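Local coordinates for protein Bd0816 (Bdellovibrio bacteriovorus HD100, PDB 5CER) that probably acts as a serine-type D-Ala-D-Ala carboxypeptidase of the peptidase S13 family, trimming the peptide stems of cell-wall peptidoglycan, at residues Ser89-Arg93 with Met94-Lys98; Asp111-Glu115 with Glu116-Ile120; Glu135-Ile138 with Lys139-Glu143; Thr147-Arg151 with Ala152-Lys156. The protein carries 2 engineered substitutions. All coordinates share one frame; numbering follows the deposited sequence.

Contact 1: residues Ser89-Arg93 with Met94-Lys98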
loop_
_atom_site.group_PDB
_atom_site.type_symbol
_atom_site.label_atom_id
_atom_site.label_comp_id
_atom_site.label_asym_id
_atom_site.label_seq_id
_atom_site.Cartn_x
_atom_site.Cartn_y
_atom_site.Cartn_z
ATOM N N SER A 89 10.604 -4.417 25.290
ATOM C CA SER A 89 11.900 -5.098 25.305
ATOM C C SER A 89 12.979 -4.204 25.921
ATOM O O SER A 89 13.682 -4.606 26.850
ATOM C CB SER A 89 12.317 -5.526 23.875
ATOM O OG SER A 89 13.641 -6.030 23.842
ATOM N N GLU A 90 13.053 -2.977 25.419
ATOM C CA GLU A 90 14.019 -1.991 25.877
ATOM C C GLU A 90 13.903 -1.649 27.351
ATOM O O GLU A 90 14.920 -1.487 28.041
ATOM C CB GLU A 90 13.917 -0.713 25.059
ATOM C CG GLU A 90 14.512 -0.835 23.666
ATOM C CD GLU A 90 15.991 -1.168 23.739
ATOM O OE1 GLU A 90 16.785 -0.261 24.081
ATOM O OE2 GLU A 90 16.352 -2.340 23.445
ATOM N N LEU A 91 12.677 -1.517 27.840
ATOM C CA LEU A 91 12.449 -1.221 29.252
ATOM C C LEU A 91 13.003 -2.357 30.138
ATOM O O LEU A 91 13.647 -2.100 31.177
ATOM C CB LEU A 91 10.968 -0.935 29.534
ATOM C CG LEU A 91 10.522 0.446 29.062
ATOM C CD1 LEU A 91 8.998 0.565 29.069
ATOM C CD2 LEU A 91 11.135 1.564 29.890
ATOM N N ASN A 92 12.756 -3.578 29.705
ATOM C CA ASN A 92 13.221 -4.783 30.422
ATOM C C ASN A 92 14.765 -4.884 30.422
ATOM O O ASN A 92 15.350 -5.284 31.408
ATOM C CB ASN A 92 12.587 -6.065 29.822
ATOM C CG ASN A 92 11.102 -6.250 30.170
ATOM O OD1 ASN A 92 10.460 -7.305 29.941
ATOM N ND2 ASN A 92 10.535 -5.210 30.705
ATOM N N ARG A 93 15.397 -4.513 29.305
ATOM C CA ARG A 93 16.852 -4.412 29.257
ATOM C C ARG A 93 17.381 -3.465 30.318
ATOM O O ARG A 93 18.434 -3.741 30.900
ATOM C CB ARG A 93 17.343 -4.007 27.867
ATOM C CG ARG A 93 17.179 -5.092 26.810
ATOM C CD ARG A 93 17.686 -4.600 25.479
ATOM N NE ARG A 93 19.053 -4.104 25.658
ATOM C CZ ARG A 93 19.536 -2.897 25.363
ATOM N NH1 ARG A 93 18.814 -1.991 24.812
ATOM N NH2 ARG A 93 20.824 -2.655 25.599
ATOM N N MET A 94 16.660 -2.375 30.585
ATOM C CA MET A 94 17.019 -1.418 31.627
ATOM C C MET A 94 16.480 -1.777 33.003
ATOM O O MET A 94 16.485 -0.929 33.879
ATOM C CB MET A 94 16.379 -0.058 31.370
ATOM C CG MET A 94 16.773 0.836 30.214
ATOM S SD MET A 94 15.732 2.321 30.318
ATOM C CE MET A 94 15.945 3.013 31.962
ATOM N N LYS A 95 15.942 -2.969 33.178
ATOM C CA LYS A 95 15.432 -3.479 34.455
ATOM C C LYS A 95 14.102 -2.894 34.900
ATOM O O LYS A 95 13.844 -2.835 36.124
ATOM C CB LYS A 95 16.373 -3.180 35.630
ATOM C CG LYS A 95 17.861 -3.270 35.427
ATOM C CD LYS A 95 18.563 -2.656 36.609
ATOM C CE LYS A 95 20.010 -3.206 36.693
ATOM N NZ LYS A 95 21.016 -2.172 36.299
ATOM N N VAL A 96 13.311 -2.408 33.954
ATOM C CA VAL A 96 11.990 -1.865 34.253
ATOM C C VAL A 96 10.929 -2.807 33.714
ATOM O O VAL A 96 10.787 -2.980 32.486
ATOM C CB VAL A 96 11.826 -0.459 33.677
ATOM C CG1 VAL A 96 10.383 0.017 33.840
ATOM C CG2 VAL A 96 12.792 0.508 34.352
ATOM N N THR A 97 10.192 -3.415 34.640
ATOM C CA THR A 97 9.158 -4.365 34.331
ATOM C C THR A 97 7.769 -3.855 34.808
ATOM O O THR A 97 6.712 -4.340 34.357
ATOM C CB THR A 97 9.660 -5.702 34.948
ATOM O OG1 THR A 97 9.682 -6.755 33.986
ATOM C CG2 THR A 97 8.988 -6.117 36.266
ATOM N N LYS A 98 7.758 -2.845 35.667
ATOM C CA LYS A 98 6.541 -2.356 36.327
ATOM C C LYS A 98 6.516 -0.845 36.346
ATOM O O LYS A 98 7.484 -0.232 36.783
ATOM C CB LYS A 98 6.499 -2.887 37.777
ATOM C CG LYS A 98 6.169 -4.367 37.873
ATOM C CD LYS A 98 5.945 -4.848 39.312
ATOM C CE LYS A 98 6.120 -6.333 39.392
ATOM N NZ LYS A 98 5.386 -6.982 40.510
#
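A Schellman motif closes helix 81-93, and the contact between Leu91, Asn92 and the residues that follow is its hydrogen-bonding scheme. Lys95, with a positive phi of 75°, is the C-prime residue and reverses the chain. Its N donates to Asn92 O at 3.0 Å, while Val96 N reaches back to Leu91 O at 2.8 Å, the 6→1 bond that defines the motif. Both donors lie above the plane of the carbonyl they meet. One residue earlier, Met94 N still makes the i to i+4 helical bond to Glu90 O.

The turn also brings side chains together. Val96 CB comes within 4.3 Å of Leu91 CB, the apolar pairing that commonly accompanies this helix ending. The Asn92 amide folds back toward the chain leaving the helix: ND2 is 2.9 Å from Val96 O, although an N-H...O angle of 126° makes this bond weak. The firmer hold on Asn92 is through OD1, which accepts from Thr173 N. On the helix itself the Arg93 side chain bends at chi3, which turns the edge of its guanidinium to the Glu90 carboxylate, where NH1 forms a salt bridge.

Glu90 OE1 is also bonded by Leu398 N, and Ser89 OG by Leu169 N, so loops flank the helix end. Beyond it, Thr97 pairs through its backbone with Glu175 and Lys98 with Met67, which sets the chain into the mixed sheet as strand 98-104, between strands 67-72 and 175-181.

Contact 2: residues Asp111-Glu115 with Glu116-Ile120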
loop_
_atom_site.group_PDB
_atom_site.type_symbol
_atom_site.label_atom_id
_atom_site.label_comp_id
_atom_site.label_asym_id
_atom_site.label_seq_id
_atom_site.Cartn_x
_atom_site.Cartn_y
_atom_site.Cartn_z
ATOM N N ASP A 111 -1.473 4.776 18.331
ATOM C CA ASP A 111 -2.576 4.006 17.748
ATOM C C ASP A 111 -2.046 2.615 17.461
ATOM O O ASP A 111 -1.140 2.443 16.642
ATOM C CB ASP A 111 -3.107 4.651 16.495
ATOM C CG ASP A 111 -4.346 3.982 16.001
ATOM O OD1 ASP A 111 -4.356 2.745 15.860
ATOM O OD2 ASP A 111 -5.327 4.684 15.725
ATOM N N TRP A 112 -2.543 1.662 18.244
ATOM C CA TRP A 112 -2.023 0.286 18.280
ATOM C C TRP A 112 -1.912 -0.311 16.877
ATOM O O TRP A 112 -0.910 -0.928 16.566
ATOM C CB TRP A 112 -2.930 -0.628 19.151
ATOM C CG TRP A 112 -2.256 -1.897 19.597
ATOM C CD1 TRP A 112 -2.563 -3.180 19.233
ATOM C CD2 TRP A 112 -1.108 -1.981 20.455
ATOM N NE1 TRP A 112 -1.701 -4.050 19.847
ATOM C CE2 TRP A 112 -0.798 -3.332 20.597
ATOM C CE3 TRP A 112 -0.328 -1.030 21.130
ATOM C CZ2 TRP A 112 0.252 -3.763 21.400
ATOM C CZ3 TRP A 112 0.697 -1.464 21.931
ATOM C CH2 TRP A 112 0.969 -2.817 22.069
ATOM N N LEU A 113 -2.910 -0.035 16.040
ATOM C CA LEU A 113 -2.977 -0.589 14.712
ATOM C C LEU A 113 -2.447 0.360 13.611
ATOM O O LEU A 113 -2.764 0.157 12.447
ATOM C CB LEU A 113 -4.408 -1.014 14.408
ATOM C CG LEU A 113 -5.076 -1.946 15.466
ATOM C CD1 LEU A 113 -6.526 -2.193 15.132
ATOM C CD2 LEU A 113 -4.325 -3.263 15.560
ATOM N N ALA A 114 -1.521 1.266 13.966
ATOM C CA ALA A 114 -0.846 2.155 13.016
ATOM C C ALA A 114 -0.341 1.511 11.703
ATOM O O ALA A 114 -0.408 2.131 10.660
ATOM C CB ALA A 114 0.302 2.868 13.715
ATOM N N GLU A 115 0.220 0.320 11.777
ATOM C CA GLU A 115 0.754 -0.358 10.626
ATOM C C GLU A 115 -0.139 -1.510 10.158
ATOM O O GLU A 115 0.340 -2.391 9.408
ATOM C CB GLU A 115 2.130 -0.923 10.934
ATOM C CG GLU A 115 3.191 0.085 11.300
ATOM C CD GLU A 115 4.544 -0.618 11.428
ATOM O OE1 GLU A 115 5.166 -0.941 10.373
ATOM O OE2 GLU A 115 4.941 -0.895 12.580
ATOM N N GLU A 116 -1.404 -1.531 10.581
ATOM C CA GLU A 116 -2.308 -2.675 10.303
ATOM C C GLU A 116 -3.669 -2.192 9.845
ATOM O O GLU A 116 -4.017 -1.004 10.003
ATOM C CB GLU A 116 -2.482 -3.524 11.551
ATOM C CG GLU A 116 -1.228 -4.277 11.959
ATOM C CD GLU A 116 -1.260 -4.775 13.388
ATOM O OE1 GLU A 116 -2.040 -5.676 13.687
ATOM O OE2 GLU A 116 -0.517 -4.247 14.233
ATOM N N SER A 117 -4.408 -3.084 9.205
ATOM C CA SER A 117 -5.825 -2.853 8.942
ATOM C C SER A 117 -6.589 -2.743 10.250
ATOM O O SER A 117 -6.287 -3.453 11.208
ATOM C CB SER A 117 -6.409 -3.992 8.155
ATOM O OG SER A 117 -5.838 -4.015 6.860
ATOM N N PRO A 118 -7.593 -1.861 10.329
ATOM C CA PRO A 118 -8.091 -1.046 9.210
ATOM C C PRO A 118 -7.487 0.383 9.117
ATOM O O PRO A 118 -8.012 1.200 8.364
ATOM C CB PRO A 118 -9.580 -0.949 9.551
ATOM C CG PRO A 118 -9.591 -0.840 11.053
ATOM C CD PRO A 118 -8.444 -1.692 11.531
ATOM N N ARG A 119 -6.412 0.673 9.855
ATOM C CA ARG A 119 -5.800 1.988 9.813
ATOM C C ARG A 119 -5.103 2.291 8.468
ATOM O O ARG A 119 -5.034 3.465 8.077
ATOM C CB ARG A 119 -4.775 2.150 10.923
ATOM C CG ARG A 119 -5.389 2.237 12.286
ATOM C CD ARG A 119 -5.902 3.630 12.507
ATOM N NE ARG A 119 -6.730 3.647 13.689
ATOM C CZ ARG A 119 -8.042 3.387 13.713
ATOM N NH1 ARG A 119 -8.736 3.143 12.600
ATOM N NH2 ARG A 119 -8.674 3.443 14.882
ATOM N N ILE A 120 -4.549 1.251 7.819
ATOM C CA ILE A 120 -3.920 1.374 6.503
ATOM C C ILE A 120 -4.862 2.021 5.505
ATOM O O ILE A 120 -4.503 3.033 4.927
ATOM C CB ILE A 120 -3.473 0.003 5.958
ATOM C CG1 ILE A 120 -2.247 -0.486 6.768
ATOM C CG2 ILE A 120 -3.114 0.083 4.477
ATOM C CD1 ILE A 120 -1.955 -1.978 6.668
HETATM O O HOH W 1 0.444 -1.305 14.196
#
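Asp111 and Arg119 supply the charged interaction, which draws Arg119 back to Asp111, eight residues earlier in the loop. Arg119 NE donates to Asp111 OD2 at 2.7 Å, with an N-H...O angle of 161°, forming a salt bridge. The carboxylate lies at the guanidinium edge and OD2 is approached on its syn side but tilted well out of the carboxylate plane; the two planes stand 81° apart, so NE makes a single-point grip. Arg119 CB and CG lie against Leu113 O, and the bend at chi2 (-80°) then turns CD and NE toward the acid.

Among the hydrogen bonds, the other carboxylate oxygen, Asp111 OD1, accepts from Leu113 N at 3.1 Å and forms an Asx turn. This turn is superimposed on a type I beta turn, Asp111 to Ala114, and a second type I turn, Leu113 to Glu116, overlaps the first by two residues, with Glu116 N bonded to Leu113 O at 2.9 Å. One aspartate thus shapes the first turn with one oxygen and holds Arg119 with the other. A water molecule bridges the overlapping turns: it donates to Trp112 O and Glu116 OE2 and accepts from Glu115 N. Glu116 OE2 has a stronger partner in Arg81, and Glu115 OE1 forms a salt bridge with Arg209.

Van der Waals contacts centre on Leu113. Its CD1 meets Pro118 CD at 4.1 Å, the proline following a cis peptide bond. Two methyls lie against oxygens, Leu113 CD2 3.8 Å from Glu116 OE1 and Ile120 CD1 3.6 Å from Glu115 O. Tyr217 of helix 216-225 packs against Asp111, Ala114 and Arg119.

Contact 3: residues Glu135-Ile138 with Lys139-Glu143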
loop_
_atom_site.group_PDB
_atom_site.type_symbol
_atom_site.label_atom_id
_atom_site.label_comp_id
_atom_site.label_asym_id
_atom_site.label_seq_id
_atom_site.Cartn_x
_atom_site.Cartn_y
_atom_site.Cartn_z
ATOM N N GLU A 135 -7.968 10.830 25.492
ATOM C CA GLU A 135 -8.840 9.674 25.831
ATOM C C GLU A 135 -8.533 8.489 24.917
ATOM O O GLU A 135 -8.606 7.338 25.376
ATOM C CB GLU A 135 -10.378 9.985 25.743
ATOM C CG GLU A 135 -10.938 11.138 26.656
ATOM C CD GLU A 135 -10.579 10.936 28.130
ATOM O OE1 GLU A 135 -11.217 10.081 28.783
ATOM O OE2 GLU A 135 -9.691 11.643 28.676
ATOM N N ALA A 136 -8.233 8.760 23.641
ATOM C CA ALA A 136 -7.902 7.673 22.707
ATOM C C ALA A 136 -6.529 7.083 23.018
ATOM O O ALA A 136 -6.359 5.873 22.928
ATOM C CB ALA A 136 -8.002 8.145 21.273
ATOM N N VAL A 137 -5.576 7.912 23.437
ATOM C CA VAL A 137 -4.262 7.418 23.831
ATOM C C VAL A 137 -4.369 6.565 25.115
ATOM O O VAL A 137 -3.799 5.465 25.209
ATOM C CB VAL A 137 -3.271 8.577 24.041
ATOM C CG1 VAL A 137 -1.978 8.076 24.673
ATOM C CG2 VAL A 137 -2.971 9.261 22.732
ATOM N N ILE A 138 -5.148 7.055 26.079
ATOM C CA ILE A 138 -5.512 6.253 27.241
ATOM C C ILE A 138 -6.067 4.901 26.826
ATOM O O ILE A 138 -5.573 3.881 27.307
ATOM C CB ILE A 138 -6.492 7.008 28.171
ATOM C CG1 ILE A 138 -5.639 8.123 28.796
ATOM C CG2 ILE A 138 -7.125 6.067 29.220
ATOM C CD1 ILE A 138 -6.195 9.139 29.724
ATOM N N LYS A 139 -7.106 4.893 25.985
ATOM C CA LYS A 139 -7.698 3.631 25.519
ATOM C C LYS A 139 -6.660 2.595 25.018
ATOM O O LYS A 139 -6.720 1.441 25.420
ATOM C CB LYS A 139 -8.728 3.832 24.413
ATOM C CG LYS A 139 -10.074 4.272 24.924
ATOM C CD LYS A 139 -10.288 4.735 26.455
ATOM C CE LYS A 139 -11.161 3.825 27.321
ATOM N NZ LYS A 139 -10.391 2.927 28.233
ATOM N N ASN A 140 -5.751 3.036 24.147
ATOM C CA ASN A 140 -4.657 2.204 23.626
ATOM C C ASN A 140 -3.668 1.728 24.658
ATOM O O ASN A 140 -3.349 0.531 24.693
ATOM C CB ASN A 140 -3.862 2.951 22.553
ATOM C CG ASN A 140 -4.589 3.008 21.245
ATOM O OD1 ASN A 140 -4.445 2.124 20.403
ATOM N ND2 ASN A 140 -5.420 4.015 21.080
ATOM N N LEU A 141 -3.183 2.656 25.484
ATOM C CA LEU A 141 -2.344 2.305 26.617
ATOM C C LEU A 141 -3.001 1.249 27.530
ATOM O O LEU A 141 -2.378 0.260 27.932
ATOM C CB LEU A 141 -1.954 3.547 27.440
ATOM C CG LEU A 141 -0.941 4.495 26.799
ATOM C CD1 LEU A 141 -0.832 5.817 27.563
ATOM C CD2 LEU A 141 0.420 3.840 26.663
ATOM N N LYS A 142 -4.256 1.476 27.842
ATOM C CA LYS A 142 -4.971 0.647 28.790
ATOM C C LYS A 142 -5.297 -0.722 28.227
ATOM O O LYS A 142 -5.081 -1.734 28.896
ATOM C CB LYS A 142 -6.252 1.362 29.204
ATOM C CG LYS A 142 -6.605 1.209 30.638
ATOM C CD LYS A 142 -8.047 1.622 30.890
ATOM C CE LYS A 142 -8.051 2.902 31.709
ATOM N NZ LYS A 142 -7.988 2.587 33.165
ATOM N N GLU A 143 -5.813 -0.753 27.002
ATOM C CA GLU A 143 -6.299 -1.973 26.398
ATOM C C GLU A 143 -5.237 -2.802 25.698
ATOM O O GLU A 143 -5.411 -4.019 25.578
ATOM C CB GLU A 143 -7.451 -1.660 25.415
ATOM C CG GLU A 143 -8.687 -1.136 26.137
ATOM C CD GLU A 143 -9.859 -0.758 25.225
ATOM O OE1 GLU A 143 -9.722 -0.728 23.982
ATOM O OE2 GLU A 143 -10.939 -0.497 25.789
#
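Two hydrogen bonds from Asn140 converge on Ala136 O. The backbone N makes the regular helical bond at 3.1 Å, and the side-chain ND2 adds a second at 2.8 Å, reaching the oxygen from the opposite face of the carbonyl plane. With CG anti to its own carbonyl carbon (chi1 -76°), the amide lies back along the preceding turn; Ala136 O is close to the plane of that amide, and the N-H...O angle is 157°. Since OD1 accepts from Trp112 N, both ends of the amide are engaged and its rotation is fixed. Further backbone bonds join Lys139 N to Glu135 O, Leu141 N to Val137 O and Lys142 N to Ile138 O.

Apolar contacts follow the same four-residue spacing. Val137 and Leu141 lie side by side, CG1 to CD1 at 3.8 Å, and Phe104 of strand 98-104 touches both. Ile138 runs beside the aliphatic part of Lys142, and Lys142 CE comes 4.1 Å from Ile138 CG2.

The i to i+4 spacing is that of an alpha helix; helix 130-145 is amphipathic, setting Val137, Ile138 and Leu141 against the mixed sheet, with Glu135, Lys139 and Lys142 exposed.

Contact 4: residues Thr147-Arg151 with Ala152-Lys156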
loop_
_atom_site.group_PDB
_atom_site.type_symbol
_atom_site.label_atom_id
_atom_site.label_comp_id
_atom_site.label_asym_id
_atom_site.label_seq_id
_atom_site.Cartn_x
_atom_site.Cartn_y
_atom_site.Cartn_z
ATOM N N THR A 147 -1.870 -4.858 28.313
ATOM C CA THR A 147 -2.427 -6.206 28.396
ATOM C C THR A 147 -1.360 -7.245 28.054
ATOM O O THR A 147 -0.266 -6.898 27.581
ATOM C CB THR A 147 -3.696 -6.366 27.514
ATOM O OG1 THR A 147 -3.486 -5.770 26.226
ATOM C CG2 THR A 147 -4.928 -5.726 28.157
ATOM N N ALA A 148 -1.694 -8.519 28.274
ATOM C CA ALA A 148 -0.850 -9.643 27.831
ATOM C C ALA A 148 -0.374 -9.458 26.384
ATOM O O ALA A 148 -1.196 -9.200 25.485
ATOM C CB ALA A 148 -1.596 -10.949 27.947
ATOM N N ILE A 149 0.938 -9.542 26.166
ATOM C CA ILE A 149 1.491 -9.439 24.827
ATOM C C ILE A 149 1.003 -10.621 23.953
ATOM O O ILE A 149 1.000 -11.772 24.404
ATOM C CB ILE A 149 3.035 -9.344 24.844
ATOM C CG1 ILE A 149 3.443 -8.010 25.462
ATOM C CG2 ILE A 149 3.616 -9.467 23.418
ATOM C CD1 ILE A 149 4.927 -7.781 25.553
ATOM N N ASN A 150 0.617 -10.323 22.702
ATOM C CA ASN A 150 0.305 -11.354 21.714
ATOM C C ASN A 150 1.596 -12.066 21.363
ATOM O O ASN A 150 2.448 -11.512 20.657
ATOM C CB ASN A 150 -0.320 -10.706 20.481
ATOM C CG ASN A 150 -0.795 -11.708 19.442
ATOM O OD1 ASN A 150 -0.047 -12.601 18.987
ATOM N ND2 ASN A 150 -2.018 -11.524 19.005
ATOM N N ARG A 151 1.741 -13.284 21.877
ATOM C CA ARG A 151 2.972 -14.083 21.660
ATOM C C ARG A 151 3.350 -14.309 20.192
ATOM O O ARG A 151 4.518 -14.114 19.821
ATOM C CB ARG A 151 2.919 -15.438 22.415
ATOM C CG ARG A 151 3.425 -15.396 23.861
ATOM C CD ARG A 151 4.790 -14.697 23.959
ATOM N NE ARG A 151 4.822 -13.569 24.881
ATOM C CZ ARG A 151 5.811 -12.660 24.940
ATOM N NH1 ARG A 151 6.863 -12.711 24.113
ATOM N NH2 ARG A 151 5.752 -11.673 25.849
ATOM N N ALA A 152 2.365 -14.666 19.368
ATOM C CA ALA A 152 2.614 -14.917 17.948
ATOM C C ALA A 152 3.080 -13.649 17.211
ATOM O O ALA A 152 4.048 -13.699 16.431
ATOM C CB ALA A 152 1.396 -15.531 17.288
ATOM N N MET A 153 2.419 -12.516 17.473
ATOM C CA MET A 153 2.793 -11.257 16.840
ATOM C C MET A 153 4.108 -10.712 17.286
ATOM O O MET A 153 4.899 -10.266 16.452
ATOM C CB MET A 153 1.700 -10.217 16.992
ATOM C CG MET A 153 0.576 -10.612 16.112
ATOM S SD MET A 153 -0.686 -9.488 15.668
ATOM C CE MET A 153 0.258 -8.476 14.519
ATOM N N TYR A 154 4.352 -10.719 18.588
ATOM C CA TYR A 154 5.665 -10.310 19.099
ATOM C C TYR A 154 6.805 -11.131 18.437
ATOM O O TYR A 154 7.846 -10.607 18.060
ATOM C CB TYR A 154 5.734 -10.454 20.623
ATOM C CG TYR A 154 7.041 -9.924 21.185
ATOM C CD1 TYR A 154 8.184 -10.729 21.224
ATOM C CD2 TYR A 154 7.134 -8.621 21.666
ATOM C CE1 TYR A 154 9.385 -10.240 21.700
ATOM C CE2 TYR A 154 8.344 -8.122 22.116
ATOM C CZ TYR A 154 9.466 -8.930 22.141
ATOM O OH TYR A 154 10.638 -8.435 22.603
ATOM N N SER A 155 6.554 -12.415 18.278
ATOM C CA SER A 155 7.549 -13.321 17.709
ATOM C C SER A 155 7.815 -13.073 16.192
ATOM O O SER A 155 8.966 -13.159 15.741
ATOM C CB SER A 155 7.111 -14.768 17.957
ATOM O OG SER A 155 8.194 -15.634 17.739
ATOM N N LYS A 156 6.754 -12.785 15.441
ATOM C CA LYS A 156 6.900 -12.368 14.052
ATOM C C LYS A 156 7.708 -11.073 13.948
ATOM O O LYS A 156 8.662 -10.985 13.149
ATOM C CB LYS A 156 5.554 -12.161 13.370
ATOM C CG LYS A 156 4.837 -13.439 12.970
ATOM C CD LYS A 156 3.675 -13.155 12.002
ATOM C CE LYS A 156 2.579 -14.225 12.074
ATOM N NZ LYS A 156 1.665 -14.014 13.261
#
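Asn150 holds CG anti to its backbone N (chi1 -175°), which swings the amide forward over the first turn of helix 151-163, where OD1 accepts from Met153 N at 2.9 Å. That bond is nearly straight at its hydrogen, 167°, with the donor above the amide plane. Tyr154 likewise places CG anti to N, and its ring is thereby turned back toward the residues before the helix.

Ile149 CG2 meets Tyr154 CB at 3.6 Å, coming obliquely to the aromatic ring, and also lies over one face of the Arg151 guanidinium, toward its rim. That guanidinium lies beside the tyrosine, Arg151 NH1 3.7 Å from Tyr154 CD1; the planes are inclined at 48° and the cation-pi attraction is at most weak. The tyrosine hydroxyl is bonded to Leu169 O, and its ring meets that of Tyr85.

Met153 CG packs 3.6 Å from Asn150 OD1. Backbone bonds from Tyr154 N to Asn150 O and from Ser155 N to Arg151 O start the regular helix. With its side chain bonded to the N-H three residues on, Asn150 is a classical asparagine N-cap, and Ile149 with Tyr154 adds the apolar contact across the cap that characterises a hydrophobic staple.

How the contacts relate
Three of the contacts handle the course of helices: contact 1 ends one, contact 4 begins one, and contact 3 runs through the body of another. Contact 2 belongs to an irregular loop, nearest the chain centre of the four, and is held by a salt bridge, overlapping turns and a bridging water. Contact 4 is the surface case; the other three are partly buried. Contacts 1 and 3 concern the mixed sheet, one leading into strand 98-104 and the other packing upon it. Contact 2 touches contacts 3 and 4, and contact 4 also meets contacts 1 and 3. Asparagine serves contacts 1, 3 and 4 in different backbone roles.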